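NAD nucleotidase (Haemophilus influenzae, PDB 3ZTV) degrades NAD to adenosine and nicotinamide riboside in the periplasm, acting as both an NAD pyrophosphatase and a 5'-nucleotidase. Local coordinates at residues S364-G369 and A414-G419; I386-I391 and G410-D415. One frame throughout, in Å; residues are numbered along the deposited sequence.

Contact 1 of 2, residues S364-G369 and A414-G419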
ATOM      1  N   SER A 364      33.979  16.470 -35.543  1.00 19.62           N
ATOM      2  CA  SER A 364      34.407  17.847 -35.356  1.00 22.23           C
ATOM      3  C   SER A 364      34.232  18.314 -33.919  1.00 19.09           C
ATOM      4  O   SER A 364      33.377  17.807 -33.190  1.00 21.35           O
ATOM      5  CB  SER A 364      33.627  18.773 -36.292  1.00 23.44           C
ATOM      6  OG  SER A 364      33.999  18.554 -37.641  1.00 27.17           O
ATOM      7  N   ALA A 365      35.044  19.288 -33.526  1.00 19.37           N
ATOM      8  CA  ALA A 365      34.938  19.895 -32.208  1.00 20.05           C
ATOM      9  C   ALA A 365      33.513  20.373 -31.952  1.00 18.90           C
ATOM     10  O   ALA A 365      32.838  20.866 -32.857  1.00 20.23           O
ATOM     11  CB  ALA A 365      35.912  21.058 -32.089  1.00 20.14           C
ATOM     12  N   MET A 366      33.054  20.206 -30.717  1.00 15.39           N
ATOM     13  CA  MET A 366      31.762  20.738 -30.295  1.00 15.53           C
ATOM     14  C   MET A 366      32.000  22.064 -29.574  1.00 14.10           C
ATOM     15  O   MET A 366      32.529  22.083 -28.463  1.00 15.14           O
ATOM     16  CB  MET A 366      31.044  19.730 -29.394  1.00 16.24           C
ATOM     17  CG  MET A 366      30.513  18.525 -30.158  1.00 14.50           C
ATOM     18  SD  MET A 366      29.905  17.183 -29.110  1.00 13.92           S
ATOM     19  CE  MET A 366      31.437  16.502 -28.476  1.00 17.98           C
ATOM     20  N   PRO A 367      31.647  23.187 -30.221  1.00 14.40           N
ATOM     21  CA  PRO A 367      31.982  24.502 -29.663  1.00 15.75           C
ATOM     22  C   PRO A 367      31.357  24.720 -28.289  1.00 13.13           C
ATOM     23  O   PRO A 367      30.208  24.330 -28.055  1.00 13.94           O
ATOM     24  CB  PRO A 367      31.388  25.482 -30.682  1.00 16.22           C
ATOM     25  CG  PRO A 367      31.290  24.702 -31.951  1.00 19.21           C
ATOM     26  CD  PRO A 367      31.001  23.288 -31.541  1.00 16.70           C
ATOM     27  N   GLY A 368      32.128  25.336 -27.399  1.00 14.62           N
ATOM     28  CA  GLY A 368      31.674  25.678 -26.065  1.00 13.38           C
ATOM     29  C   GLY A 368      32.425  26.894 -25.559  1.00 14.68           C
ATOM     30  O   GLY A 368      33.014  27.642 -26.347  1.00 16.35           O
ATOM     31  N   GLY A 369      32.411  27.098 -24.248  1.00 14.16           N
ATOM     32  CA  GLY A 369      33.104  28.224 -23.657  1.00 15.94           C
ATOM     33  C   GLY A 369      32.399  29.537 -23.923  1.00 14.95           C
ATOM     34  O   GLY A 369      31.332  29.577 -24.536  1.00 14.17           O
ATOM     35  N   ALA A 414      34.796  25.380 -22.257  1.00 18.67           N
ATOM     36  CA  ALA A 414      35.616  25.263 -23.459  1.00 18.76           C
ATOM     37  C   ALA A 414      34.976  24.340 -24.480  1.00 16.01           C
ATOM     38  O   ALA A 414      34.040  23.602 -24.163  1.00 16.85           O
ATOM     39  CB  ALA A 414      37.018  24.775 -23.106  1.00 20.54           C
ATOM     40  N   ASP A 415      35.484  24.383 -25.710  1.00 17.01           N
ATOM     41  CA  ASP A 415      35.059  23.444 -26.733  1.00 15.17           C
ATOM     42  C   ASP A 415      35.388  22.041 -26.247  1.00 15.82           C
ATOM     43  O   ASP A 415      36.356  21.845 -25.510  1.00 15.55           O
ATOM     44  CB  ASP A 415      35.808  23.673 -28.057  1.00 16.48           C
ATOM     45  CG  ASP A 415      35.559  25.049 -28.666  1.00 17.54           C
ATOM     46  OD1 ASP A 415      34.767  25.842 -28.127  1.00 16.65           O
ATOM     47  OD2 ASP A 415      36.166  25.333 -29.721  1.00 22.86           O
ATOM     48  N   ILE A 416      34.594  21.067 -26.668  1.00 13.72           N
ATOM     49  CA  ILE A 416      34.927  19.673 -26.436  1.00 15.35           C
ATOM     50  C   ILE A 416      35.482  19.114 -27.740  1.00 15.71           C
ATOM     51  O   ILE A 416      34.765  19.020 -28.737  1.00 16.26           O
ATOM     52  CB  ILE A 416      33.706  18.864 -25.967  1.00 15.15           C
ATOM     53  CG1 ILE A 416      33.187  19.431 -24.644  1.00 16.10           C
ATOM     54  CG2 ILE A 416      34.062  17.397 -25.813  1.00 15.68           C
ATOM     55  CD1 ILE A 416      31.941  18.742 -24.110  1.00 17.86           C
ATOM     56  N   LEU A 417      36.765  18.763 -27.725  1.00 16.29           N
ATOM     57  CA  LEU A 417      37.487  18.383 -28.936  1.00 15.95           C
ATOM     58  C   LEU A 417      37.490  16.875 -29.142  1.00 17.82           C
ATOM     59  O   LEU A 417      37.387  16.114 -28.181  1.00 18.51           O
ATOM     60  CB  LEU A 417      38.928  18.900 -28.864  1.00 17.82           C
ATOM     61  CG  LEU A 417      39.115  20.395 -28.597  1.00 19.58           C
ATOM     62  CD1 LEU A 417      40.597  20.756 -28.597  1.00 20.16           C
ATOM     63  CD2 LEU A 417      38.358  21.233 -29.612  1.00 18.32           C
ATOM     64  N   PRO A 418      37.618  16.434 -30.404  1.00 16.86           N
ATOM     65  CA  PRO A 418      37.707  14.998 -30.688  1.00 15.33           C
ATOM     66  C   PRO A 418      38.928  14.372 -30.022  1.00 14.42           C
ATOM     67  O   PRO A 418      39.911  15.068 -29.757  1.00 16.84           O
ATOM     68  CB  PRO A 418      37.851  14.947 -32.216  1.00 17.33           C
ATOM     69  CG  PRO A 418      38.374  16.295 -32.593  1.00 18.87           C
ATOM     70  CD  PRO A 418      37.741  17.247 -31.626  1.00 19.35           C
ATOM     71  N   GLY A 419      38.863  13.071 -29.759  1.00 15.79           N
ATOM     72  CA  GLY A 419      39.980  12.356 -29.176  1.00 16.61           C
ATOM     73  C   GLY A 419      39.582  11.564 -27.949  1.00 14.59           C
ATOM     74  O   GLY A 419      38.396  11.363 -27.679  1.00 15.64           O
TER
HETATM   75  O   HOH W   1      34.225  16.806 -30.584  1.00 20.97           O
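Met366 and Ile416 pair their backbones in both directions: Met366 N donates to Ile416 O at 2.9 Å, almost straight at 171°, and Ile416 N returns the bond to Met366 O at 2.9 Å. Ile416 O carries a second bond, from a water that also donates to Ser364 O and so bridges the two loops.

A side-chain hydrogen bond extends the join. Asp415 OD1 takes the N-H of Gly368 at 2.8 Å, and the donor stands above the carboxylate plane, 40° out of it. An aspartate suits this place because its short side chain, with CG beside its own backbone N, accepts an amide two residues beyond Met366, past the one bridged pair. Gly368 O, also near OD1, is an acceptor too and is bonded instead by Asn372 ND2.

The pattern is a single antiparallel beta bridge, a hydrogen-bonded pair joining two loops of the C-terminal nucleotidase domain. Glycines let the chains close up beyond it: Gly368 CA lies 3.7 Å from Ala414 O, and Gly369 has a positive phi, readily adopted by glycine.

Apolar contacts complete the join. Met366, bent at chi3 (-73°), lays CE against Ile416 CG2 at 3.8 Å, while Ile361 and Phe390 touch both side chains. Ala365 CB meets Leu417 CD2 tightly, at 3.5 Å, and a small methyl fits there beside the ring of Pro418.

Contact 2 of 2, residues I386-I391 and G410-D415. With ADN (adenosine), chain D.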
ATOM      1  N   ILE A 386      27.289  23.842 -28.819  1.00 11.60           N
ATOM      2  CA  ILE A 386      26.963  22.432 -28.996  1.00 12.44           C
ATOM      3  C   ILE A 386      27.449  21.621 -27.793  1.00 12.35           C
ATOM      4  O   ILE A 386      26.816  20.640 -27.394  1.00 11.28           O
ATOM      5  CB  ILE A 386      27.562  21.859 -30.307  1.00 12.89           C
ATOM      6  CG1 ILE A 386      26.998  22.607 -31.521  1.00 13.75           C
ATOM      7  CG2 ILE A 386      27.254  20.376 -30.427  1.00 13.36           C
ATOM      8  CD1 ILE A 386      27.597  22.171 -32.856  1.00 16.73           C
ATOM      9  N   ALA A 387      28.562  22.044 -27.203  1.00 11.69           N
ATOM     10  CA  ALA A 387      29.077  21.382 -26.008  1.00 12.51           C
ATOM     11  C   ALA A 387      28.059  21.405 -24.864  1.00 11.58           C
ATOM     12  O   ALA A 387      27.970  20.448 -24.099  1.00 11.31           O
ATOM     13  CB  ALA A 387      30.411  21.992 -25.574  1.00 11.64           C
ATOM     14  N   THR A 388      27.282  22.480 -24.764  1.00  9.60           N
ATOM     15  CA  THR A 388      26.234  22.554 -23.745  1.00 11.33           C
ATOM     16  C   THR A 388      25.110  21.553 -24.024  1.00 10.24           C
ATOM     17  O   THR A 388      24.599  20.910 -23.100  1.00  9.90           O
ATOM     18  CB  THR A 388      25.670  23.977 -23.601  1.00  9.16           C
ATOM     19  OG1 THR A 388      26.737  24.871 -23.262  1.00 11.07           O
ATOM     20  CG2 THR A 388      24.614  24.024 -22.506  1.00 10.23           C
ATOM     21  N   ARG A 389      24.724  21.409 -25.293  1.00 10.68           N
ATOM     22  CA  ARG A 389      23.769  20.365 -25.669  1.00 10.29           C
ATOM     23  C   ARG A 389      24.297  18.989 -25.253  1.00 10.01           C
ATOM     24  O   ARG A 389      23.555  18.167 -24.715  1.00 11.15           O
ATOM     25  CB  ARG A 389      23.449  20.417 -27.171  1.00 11.78           C
ATOM     26  CG  ARG A 389      22.403  19.410 -27.642  1.00 11.06           C
ATOM     27  CD  ARG A 389      23.046  18.157 -28.204  1.00 14.08           C
ATOM     28  NE  ARG A 389      22.071  17.125 -28.557  1.00 13.44           N
ATOM     29  CZ  ARG A 389      21.679  16.841 -29.797  1.00 15.19           C
ATOM     30  NH1 ARG A 389      22.161  17.518 -30.830  1.00 15.96           N
ATOM     31  NH2 ARG A 389      20.796  15.875 -30.001  1.00 16.13           N
ATOM     32  N   PHE A 390      25.581  18.742 -25.490  1.00 10.44           N
ATOM     33  CA  PHE A 390      26.215  17.504 -25.056  1.00 11.86           C
ATOM     34  C   PHE A 390      26.043  17.283 -23.546  1.00 10.81           C
ATOM     35  O   PHE A 390      25.639  16.204 -23.102  1.00 10.16           O
ATOM     36  CB  PHE A 390      27.699  17.545 -25.419  1.00 13.30           C
ATOM     37  CG  PHE A 390      28.409  16.237 -25.247  1.00 18.73           C
ATOM     38  CD1 PHE A 390      27.702  15.062 -25.083  1.00 21.23           C
ATOM     39  CD2 PHE A 390      29.794  16.182 -25.272  1.00 20.97           C
ATOM     40  CE1 PHE A 390      28.357  13.863 -24.928  1.00 23.39           C
ATOM     41  CE2 PHE A 390      30.457  14.984 -25.118  1.00 26.41           C
ATOM     42  CZ  PHE A 390      29.736  13.819 -24.947  1.00 25.43           C
ATOM     43  N   ILE A 391      26.366  18.301 -22.755  1.00 10.12           N
ATOM     44  CA  ILE A 391      26.225  18.176 -21.311  1.00  9.53           C
ATOM     45  C   ILE A 391      24.766  17.901 -20.939  1.00  9.06           C
ATOM     46  O   ILE A 391      24.483  17.062 -20.079  1.00 10.28           O
ATOM     47  CB  ILE A 391      26.779  19.408 -20.562  1.00  9.94           C
ATOM     48  CG1 ILE A 391      28.282  19.553 -20.831  1.00 12.24           C
ATOM     49  CG2 ILE A 391      26.512  19.277 -19.068  1.00 10.59           C
ATOM     50  CD1 ILE A 391      29.064  18.314 -20.537  1.00 13.24           C
ATOM     51  N   GLY A 410      27.038  28.789 -19.636  1.00 10.76           N
ATOM     52  CA  GLY A 410      28.147  29.172 -18.779  1.00 12.19           C
ATOM     53  C   GLY A 410      28.699  28.013 -17.970  1.00 14.60           C
ATOM     54  O   GLY A 410      29.749  28.134 -17.333  1.00 14.99           O
ATOM     55  N   GLY A 411      27.993  26.888 -17.988  1.00 13.25           N
ATOM     56  CA  GLY A 411      28.415  25.714 -17.247  1.00 12.79           C
ATOM     57  C   GLY A 411      29.418  24.878 -18.017  1.00 14.08           C
ATOM     58  O   GLY A 411      29.872  23.838 -17.538  1.00 16.01           O
ATOM     59  N   VAL A 412      29.754  25.328 -19.225  1.00 13.03           N
ATOM     60  CA  VAL A 412      30.733  24.649 -20.068  1.00 18.63           C
ATOM     61  C   VAL A 412      31.809  25.655 -20.502  1.00 17.34           C
ATOM     62  O   VAL A 412      31.517  26.639 -21.184  1.00 19.71           O
ATOM     63  CB  VAL A 412      30.057  23.962 -21.284  1.00 21.44           C
ATOM     64  CG1 VAL A 412      28.765  23.279 -20.847  1.00 20.32           C
ATOM     65  CG2 VAL A 412      29.769  24.961 -22.390  1.00 20.07           C
ATOM     66  N   ARG A 413      33.050  25.410 -20.091  1.00 18.35           N
ATOM     67  CA  ARG A 413      34.101  26.426 -20.166  1.00 20.32           C
ATOM     68  C   ARG A 413      34.965  26.397 -21.423  1.00 19.34           C
ATOM     69  O   ARG A 413      35.787  27.290 -21.627  1.00 19.24           O
ATOM     70  CB  ARG A 413      35.015  26.330 -18.941  1.00 22.17           C
ATOM     71  CG  ARG A 413      34.438  26.908 -17.668  1.00 25.17           C
ATOM     72  CD  ARG A 413      35.455  26.802 -16.543  1.00 29.63           C
ATOM     73  NE  ARG A 413      35.194  27.750 -15.465  1.00 33.64           N
ATOM     74  CZ  ARG A 413      35.853  27.760 -14.310  1.00 35.93           C
ATOM     75  NH1 ARG A 413      36.807  26.867 -14.082  1.00 39.02           N
ATOM     76  NH2 ARG A 413      35.556  28.659 -13.381  1.00 36.18           N
ATOM     77  N   ALA A 414      34.796  25.380 -22.257  1.00 18.67           N
ATOM     78  CA  ALA A 414      35.616  25.263 -23.459  1.00 18.76           C
ATOM     79  C   ALA A 414      34.976  24.340 -24.480  1.00 16.01           C
ATOM     80  O   ALA A 414      34.040  23.602 -24.163  1.00 16.85           O
ATOM     81  CB  ALA A 414      37.018  24.775 -23.106  1.00 20.54           C
ATOM     82  N   ASP A 415      35.484  24.383 -25.710  1.00 17.01           N
ATOM     83  CA  ASP A 415      35.059  23.444 -26.733  1.00 15.17           C
ATOM     84  C   ASP A 415      35.388  22.041 -26.247  1.00 15.82           C
ATOM     85  O   ASP A 415      36.356  21.845 -25.510  1.00 15.55           O
ATOM     86  CB  ASP A 415      35.808  23.673 -28.057  1.00 16.48           C
ATOM     87  CG  ASP A 415      35.559  25.049 -28.666  1.00 17.54           C
ATOM     88  OD1 ASP A 415      34.767  25.842 -28.127  1.00 16.65           O
ATOM     89  OD2 ASP A 415      36.166  25.333 -29.721  1.00 22.86           O
TER
HETATM   90  O5' ADN D1600      31.319  33.428 -14.621  1.00 29.03           O
HETATM   91  C5' ADN D1600      29.997  33.367 -14.080  1.00 21.36           C
HETATM   92  C4' ADN D1600      29.145  32.470 -14.970  1.00 18.48           C
HETATM   93  O4' ADN D1600      29.592  31.115 -14.877  1.00 17.36           O
HETATM   94  C3' ADN D1600      27.682  32.457 -14.572  1.00 16.87           C
HETATM   95  O3' ADN D1600      26.948  33.477 -15.257  1.00 20.38           O
HETATM   96  C2' ADN D1600      27.225  31.072 -14.986  1.00 14.93           C
HETATM   97  O2' ADN D1600      26.792  31.060 -16.352  1.00 16.73           O
HETATM   98  C1' ADN D1600      28.477  30.221 -14.876  1.00 16.23           C
HETATM   99  N9  ADN D1600      28.451  29.472 -13.601  1.00 13.80           N
HETATM  100  C8  ADN D1600      28.966  29.852 -12.415  1.00 15.51           C
HETATM  101  N7  ADN D1600      28.750  28.899 -11.467  1.00 15.58           N
HETATM  102  C5  ADN D1600      28.076  27.885 -12.055  1.00 13.72           C
HETATM  103  C6  ADN D1600      27.531  26.567 -11.657  1.00 14.88           C
HETATM  104  N6  ADN D1600      27.640  26.096 -10.394  1.00 14.66           N
HETATM  105  N1  ADN D1600      26.907  25.837 -12.602  1.00 12.85           N
HETATM  106  C2  ADN D1600      26.774  26.264 -13.871  1.00 13.68           C
HETATM  107  N3  ADN D1600      27.242  27.443 -14.302  1.00 13.23           N
HETATM  108  C4  ADN D1600      27.894  28.274 -13.458  1.00 14.45           C
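The loop that backs the adenosine pocket plugs into helix 386-396 through Val412, whose branched side chain points at Thr388 and Ile391. Thr388 OG1 lies against both valine methyls, 3.2 Å from CG2 and 3.5 Å from CG1, and the two side chains cross at about a right angle. That hydroxyl stands beside the backbone N of Thr388 (chi1 -58°) and finds its polar partner in Ser385 OG, just before the start of the helix. Threonine therefore suits a buried position at which an oxygen must rest on a hydrocarbon surface and still be hydrogen-bonded.

One helical turn further on, Ile391 slides past Val412 in the opposite direction, CG1 meeting CG1 at 3.8 Å. Ala387 makes the looser end of the contact: its CB is 4.2 Å from Ala414 O and 4.4 Å from Val412 CG2, and a lone methyl lets the loop run close to the helix.

Positions 387, 388 and 391 thus form one stripe of the helix, and Thr388 and Ile391 also touch Gln407 of strand 404-408, which leads into a short 3-10 segment that includes Gly410 and Gly411. Two residues before the valine, Gly410 CA comes within 3.4 Å of adenosine O2', and Gly411 CA lies 3.6 Å from N3 of the base. Glycine suits both places, since the nucleoside presses directly against the backbone. Val412 points to the helix, whereas the next residue, Arg413, probably binds substrate. On another side of the helix, Phe390 packs among Phe549, Phe552 and Phe559.

In the fold
After strand 357-362 the chain enters loop 364-369, runs through helix 386-396 and strand 404-408, and returns in the loop that ends at strand 419-422. Contact 1 closes the longer circuit, joining the first loop to the last. Contact 2 is nested inside it, linking the helix to the earlier part of that same last loop, and the two share Ala414 and Asp415. A third side closes the triangle: Ala387 N lies 2.9 Å from Pro367 O, a probable hydrogen bond, and Ala387 CB packs on Met366 O. Loop 364-369, the helix and loop 410-419 are thereby tied pairwise, on one flank of the adenosine pocket.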